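Local coordinates for protein fatty acid synthase 1, isoform A (Drosophila melanogaster, PDB 6FN6) that probably builds long-chain saturated fatty acids from acetyl-CoA and malonyl-CoA with NADPH, the present piece holding its dehydratase, enoylreductase and ketoreductase region, at residues I291-E296 with L440-K445; N321-I326 with C374-G379. All coordinates share one frame; numbering follows the deposited sequence.

Contact 1: residues I291-E296 with L440-K445; sequences IQVIIE and LVLARK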
loop_
_atom_site.group_PDB
_atom_site.type_symbol
_atom_site.label_atom_id
_atom_site.label_comp_id
_atom_site.label_asym_id
_atom_site.label_seq_id
_atom_site.Cartn_x
_atom_site.Cartn_y
_atom_site.Cartn_z
ATOM N N ILE A 291 46.551 40.192 35.887
ATOM C CA ILE A 291 45.723 39.448 36.827
ATOM C C ILE A 291 46.393 38.120 37.161
ATOM O O ILE A 291 46.328 37.648 38.297
ATOM C CB ILE A 291 44.303 39.238 36.267
ATOM C CG1 ILE A 291 43.574 40.579 36.135
ATOM C CG2 ILE A 291 43.502 38.275 37.145
ATOM C CD1 ILE A 291 43.299 41.289 37.449
ATOM N N GLN A 292 47.036 37.518 36.168
ATOM C CA GLN A 292 47.743 36.262 36.379
ATOM C C GLN A 292 48.820 36.401 37.448
ATOM O O GLN A 292 48.949 35.543 38.320
ATOM C CB GLN A 292 48.366 35.770 35.074
ATOM C CG GLN A 292 47.401 35.008 34.193
ATOM C CD GLN A 292 48.045 34.522 32.915
ATOM O OE1 GLN A 292 49.151 33.984 32.932
ATOM N NE2 GLN A 292 47.359 34.717 31.794
ATOM N N VAL A 293 49.595 37.479 37.372
ATOM C CA VAL A 293 50.659 37.725 38.336
ATOM C C VAL A 293 50.064 37.913 39.730
ATOM O O VAL A 293 50.623 37.442 40.720
ATOM C CB VAL A 293 51.509 38.941 37.922
ATOM C CG1 VAL A 293 52.527 39.294 39.012
ATOM C CG2 VAL A 293 52.212 38.668 36.601
ATOM N N ILE A 294 48.931 38.608 39.801
ATOM C CA ILE A 294 48.272 38.872 41.074
ATOM C C ILE A 294 47.778 37.565 41.684
ATOM O O ILE A 294 47.995 37.305 42.866
ATOM C CB ILE A 294 47.114 39.874 40.901
ATOM C CG1 ILE A 294 47.647 41.216 40.404
ATOM C CG2 ILE A 294 46.360 40.065 42.212
ATOM C CD1 ILE A 294 46.574 42.153 39.898
ATOM N N ILE A 295 47.108 36.749 40.879
ATOM C CA ILE A 295 46.610 35.460 41.344
ATOM C C ILE A 295 47.793 34.626 41.819
ATOM O O ILE A 295 47.749 34.013 42.887
ATOM C CB ILE A 295 45.805 34.729 40.236
ATOM C CG1 ILE A 295 44.512 35.490 39.937
ATOM C CG2 ILE A 295 45.487 33.290 40.645
ATOM C CD1 ILE A 295 43.777 35.012 38.700
ATOM N N GLU A 296 48.849 34.614 41.015
ATOM C CA GLU A 296 50.055 33.856 41.322
ATOM C C GLU A 296 50.646 34.262 42.672
ATOM O O GLU A 296 51.268 33.448 43.350
ATOM C CB GLU A 296 51.086 34.049 40.205
ATOM C CG GLU A 296 52.226 33.044 40.208
ATOM C CD GLU A 296 53.042 33.087 38.925
ATOM O OE1 GLU A 296 53.190 32.029 38.272
ATOM O OE2 GLU A 296 53.551 34.176 38.577
ATOM N N LEU A 440 51.103 49.780 30.595
ATOM C CA LEU A 440 50.398 49.202 31.734
ATOM C C LEU A 440 51.406 48.888 32.839
ATOM O O LEU A 440 52.360 48.135 32.628
ATOM C CB LEU A 440 49.633 47.941 31.324
ATOM C CG LEU A 440 48.649 47.377 32.357
ATOM C CD1 LEU A 440 47.489 48.341 32.598
ATOM C CD2 LEU A 440 48.126 46.011 31.926
ATOM N N VAL A 441 51.195 49.478 34.011
ATOM C CA VAL A 441 52.132 49.338 35.117
ATOM C C VAL A 441 51.495 48.572 36.267
ATOM O O VAL A 441 50.425 48.937 36.757
ATOM C CB VAL A 441 52.627 50.720 35.596
ATOM C CG1 VAL A 441 53.677 50.567 36.685
ATOM C CG2 VAL A 441 53.183 51.526 34.430
ATOM N N LEU A 442 52.165 47.511 36.700
ATOM C CA LEU A 442 51.751 46.776 37.887
ATOM C C LEU A 442 52.668 47.154 39.052
ATOM O O LEU A 442 53.874 46.906 39.007
ATOM C CB LEU A 442 51.789 45.268 37.627
ATOM C CG LEU A 442 51.215 44.376 38.732
ATOM C CD1 LEU A 442 49.720 44.596 38.903
ATOM C CD2 LEU A 442 51.504 42.914 38.444
ATOM N N ALA A 443 52.090 47.749 40.093
ATOM C CA ALA A 443 52.875 48.267 41.209
ATOM C C ALA A 443 52.545 47.544 42.508
ATOM O O ALA A 443 51.456 46.992 42.667
ATOM C CB ALA A 443 52.643 49.760 41.366
ATOM N N ARG A 444 53.497 47.572 43.436
ATOM C CA ARG A 444 53.389 46.861 44.704
ATOM C C ARG A 444 54.384 47.455 45.702
ATOM O O ARG A 444 55.420 47.982 45.298
ATOM C CB ARG A 444 53.671 45.370 44.500
ATOM C CG ARG A 444 53.279 44.467 45.656
ATOM C CD ARG A 444 53.887 43.079 45.478
ATOM N NE ARG A 444 53.086 42.017 46.085
ATOM C CZ ARG A 444 53.415 40.728 46.063
ATOM N NH1 ARG A 444 54.543 40.337 45.483
ATOM N NH2 ARG A 444 52.626 39.828 46.635
ATOM N N LYS A 445 54.069 47.393 46.993
ATOM C CA LYS A 445 55.030 47.800 48.015
ATOM C C LYS A 445 56.168 46.784 48.054
ATOM O O LYS A 445 55.933 45.578 48.017
ATOM C CB LYS A 445 54.372 47.916 49.395
ATOM C CG LYS A 445 53.545 49.180 49.599
ATOM C CD LYS A 445 53.089 49.327 51.049
ATOM C CE LYS A 445 53.987 50.274 51.836
ATOM N NZ LYS A 445 53.831 51.694 51.402
#
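L442 on strand 438-445 pushes its forked end against V293 and I294, neighbours near the C-terminal end of helix 279-296. The tight part is small and aliphatic. Methyl CD2 of L442 lies 3.8 Å from CG1 of V293, and the two side chains pass alongside in opposite directions. The second branch, CD1 of L442, meets the terminal methyl CD1 of I294 at 4.1 Å, where the chains cross at a slant. L442 reaches this far because CG stands opposite the backbone N (chi1 -173°), which carries the fork off the strand toward the helix. I294 starts less well directed, but its extended outer bond (chi2 166°) brings CD1 forward. One leucine is thus shared by two consecutive helix residues, with 109 Å² buried in all. Q430 of strand 426-433 touches both V293 and L442, while F403 and I405 of strand 402-409 pack on I294.

Beyond this patch the contact loosens. R444 leans to the same face as L442 but makes no contact with 291-296; its NE and NH1 bond to the carbonyls of N401 and K538. On the helix, I295 and E296 are partly exposed, and E296 forms a salt bridge with R554, which also bonds to Q292. No hydrogen bond crosses between 291-296 and 440-445. Between these two segments only aliphatic carbons meet, a nonpolar fit without directional bonds, while the side chains of Q292 and E296, and NE and NH1 of R444, bond elsewhere.

Contact 2: residues N321-I326 with C374-G379; sequences NRLLQI and CHFVFG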
loop_
_atom_site.group_PDB
_atom_site.type_symbol
_atom_site.label_atom_id
_atom_site.label_comp_id
_atom_site.label_asym_id
_atom_site.label_seq_id
_atom_site.Cartn_x
_atom_site.Cartn_y
_atom_site.Cartn_z
ATOM N N ASN A 321 34.370 44.053 33.581
ATOM C CA ASN A 321 33.827 42.769 33.145
ATOM C C ASN A 321 34.946 41.821 32.741
ATOM O O ASN A 321 34.954 40.654 33.130
ATOM C CB ASN A 321 32.855 42.959 31.978
ATOM C CG ASN A 321 31.502 43.479 32.423
ATOM O OD1 ASN A 321 31.203 43.526 33.617
ATOM N ND2 ASN A 321 30.669 43.863 31.461
ATOM N N ARG A 322 35.886 42.326 31.949
ATOM C CA ARG A 322 37.003 41.515 31.478
ATOM C C ARG A 322 37.839 40.999 32.644
ATOM O O ARG A 322 38.269 39.848 32.644
ATOM C CB ARG A 322 37.880 42.318 30.515
ATOM C CG ARG A 322 39.038 41.528 29.913
ATOM C CD ARG A 322 38.563 40.390 29.019
ATOM N NE ARG A 322 37.813 40.873 27.862
ATOM C CZ ARG A 322 37.160 40.086 27.013
ATOM N NH1 ARG A 322 37.156 38.771 27.185
ATOM N NH2 ARG A 322 36.506 40.616 25.988
ATOM N N LEU A 323 38.071 41.854 33.635
ATOM C CA LEU A 323 38.858 41.462 34.797
ATOM C C LEU A 323 38.171 40.331 35.552
ATOM O O LEU A 323 38.787 39.308 35.840
ATOM C CB LEU A 323 39.087 42.653 35.727
ATOM C CG LEU A 323 39.803 43.865 35.129
ATOM C CD1 LEU A 323 40.003 44.931 36.194
ATOM C CD2 LEU A 323 41.137 43.472 34.503
ATOM N N LEU A 324 36.894 40.515 35.869
ATOM C CA LEU A 324 36.143 39.489 36.579
ATOM C C LEU A 324 36.101 38.203 35.757
ATOM O O LEU A 324 36.091 37.101 36.306
ATOM C CB LEU A 324 34.724 39.971 36.883
ATOM C CG LEU A 324 33.819 38.981 37.622
ATOM C CD1 LEU A 324 34.431 38.549 38.951
ATOM C CD2 LEU A 324 32.436 39.578 37.838
ATOM N N GLN A 325 36.081 38.354 34.439
ATOM C CA GLN A 325 36.036 37.207 33.542
ATOM C C GLN A 325 37.342 36.417 33.604
ATOM O O GLN A 325 37.336 35.187 33.553
ATOM C CB GLN A 325 35.751 37.663 32.112
ATOM C CG GLN A 325 35.294 36.547 31.192
ATOM C CD GLN A 325 34.956 37.040 29.802
ATOM O OE1 GLN A 325 34.407 38.130 29.631
ATOM N NE2 GLN A 325 35.286 36.239 28.796
ATOM N N ILE A 326 38.460 37.127 33.716
ATOM C CA ILE A 326 39.767 36.489 33.828
ATOM C C ILE A 326 39.858 35.758 35.163
ATOM O O ILE A 326 40.338 34.626 35.232
ATOM C CB ILE A 326 40.904 37.516 33.683
ATOM C CG1 ILE A 326 40.855 38.185 32.311
ATOM C CG2 ILE A 326 42.256 36.845 33.864
ATOM C CD1 ILE A 326 41.614 39.496 32.246
ATOM N N CYS A 374 41.579 45.224 49.268
ATOM C CA CYS A 374 41.449 44.719 47.907
ATOM C C CYS A 374 42.743 44.028 47.489
ATOM O O CYS A 374 43.811 44.335 48.013
ATOM C CB CYS A 374 41.119 45.854 46.939
ATOM S SG CYS A 374 39.538 46.657 47.252
ATOM N N HIS A 375 42.653 43.103 46.538
ATOM C CA HIS A 375 43.849 42.478 45.985
ATOM C C HIS A 375 44.474 43.380 44.925
ATOM O O HIS A 375 45.685 43.342 44.705
ATOM C CB HIS A 375 43.529 41.107 45.385
ATOM C CG HIS A 375 43.366 40.023 46.403
ATOM N ND1 HIS A 375 42.185 39.804 47.078
ATOM C CD2 HIS A 375 44.237 39.092 46.859
ATOM C CE1 HIS A 375 42.335 38.786 47.907
ATOM N NE2 HIS A 375 43.573 38.336 47.794
ATOM N N PHE A 376 43.648 44.185 44.264
ATOM C CA PHE A 376 44.154 45.133 43.283
ATOM C C PHE A 376 43.202 46.301 43.060
ATOM O O PHE A 376 42.023 46.237 43.406
ATOM C CB PHE A 376 44.434 44.431 41.951
ATOM C CG PHE A 376 43.197 43.948 41.237
ATOM C CD1 PHE A 376 42.457 44.806 40.440
ATOM C CD2 PHE A 376 42.786 42.630 41.353
ATOM C CE1 PHE A 376 41.324 44.363 39.783
ATOM C CE2 PHE A 376 41.654 42.180 40.697
ATOM C CZ PHE A 376 40.925 43.047 39.908
ATOM N N VAL A 377 43.742 47.370 42.485
ATOM C CA VAL A 377 42.957 48.527 42.085
ATOM C C VAL A 377 43.390 48.912 40.679
ATOM O O VAL A 377 44.576 49.124 40.426
ATOM C CB VAL A 377 43.132 49.706 43.064
ATOM C CG1 VAL A 377 42.378 50.935 42.568
ATOM C CG2 VAL A 377 42.653 49.320 44.449
ATOM N N PHE A 378 42.431 48.987 39.764
ATOM C CA PHE A 378 42.721 49.416 38.404
ATOM C C PHE A 378 42.363 50.886 38.221
ATOM O O PHE A 378 41.350 51.357 38.739
ATOM C CB PHE A 378 41.965 48.561 37.386
ATOM C CG PHE A 378 42.196 48.983 35.963
ATOM C CD1 PHE A 378 43.314 48.551 35.270
ATOM C CD2 PHE A 378 41.297 49.820 35.320
ATOM C CE1 PHE A 378 43.530 48.942 33.963
ATOM C CE2 PHE A 378 41.507 50.214 34.012
ATOM C CZ PHE A 378 42.625 49.775 33.333
ATOM N N GLY A 379 43.207 51.605 37.490
ATOM C CA GLY A 379 42.981 53.014 37.226
ATOM C C GLY A 379 43.720 53.492 35.991
ATOM O O GLY A 379 44.725 52.902 35.595
#
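The helical segment 321-326 lies over the strand of 374-379 with L323 and F378 nearest in backbone, their CA atoms 9.5 Å apart, a gap bridged by side chains. A single methyl does the bridging: CD1 of L323 touches CE1 of the F376 ring at 3.9 Å and stands 4.3 Å from CB of F378. L323 is drawn out straight (chi2 -178°), so this branch is the foremost point of the helix. The leucine and the phenylalanine cross at a slant. With chi1 at 68°, between the backbone N and the carbonyl carbon, the F376 ring presents CE1 to L323. F378, two residues on, turns to the same side of the strand but offers only its CB; its side chain also touches V319, L287 and E407.

All three touching residues are buried, and 108 Å² is covered between the segments, without a hydrogen bond across. The far side of the helix differs: Q325 is exposed and R322 partly so, while N321 bonds through its amide to S356 and the carbonyl of L353. The chain turns a corner at H375, whose ND1 hydrogen-bonds to the backbone N of K305. The helix follows strand 303-309 and precedes strand 334-341, parallel neighbours in the sheet, so it is the connecting helix of a beta-alpha-beta crossover. The sheet order is that of class I methyltransferases, consistent with the pseudo-methyltransferase domain of animal fatty acid synthases.

How the contacts relate
Following the chain from the N terminus, helix 279-296 is the first of the elements involved, then strand 303-309 and helix 320-329. Two further strands of the sheet come before 374-380 returns to close contact 2 over 47 intervening residues. The chain runs on through 402-409 and 426-433 until 438-445 closes contact 1, with 143 residues between its segments, so the shorter loop lies wholly within the longer. The centres are 11 Å apart and one apolar layer joins them: F376 receives I291 at CE2 and I294 at CB, each through CD1 at 3.7 Å, while I291 also packs on I326 and L323. Two helices are thereby packed side by side on one face of one mixed sheet.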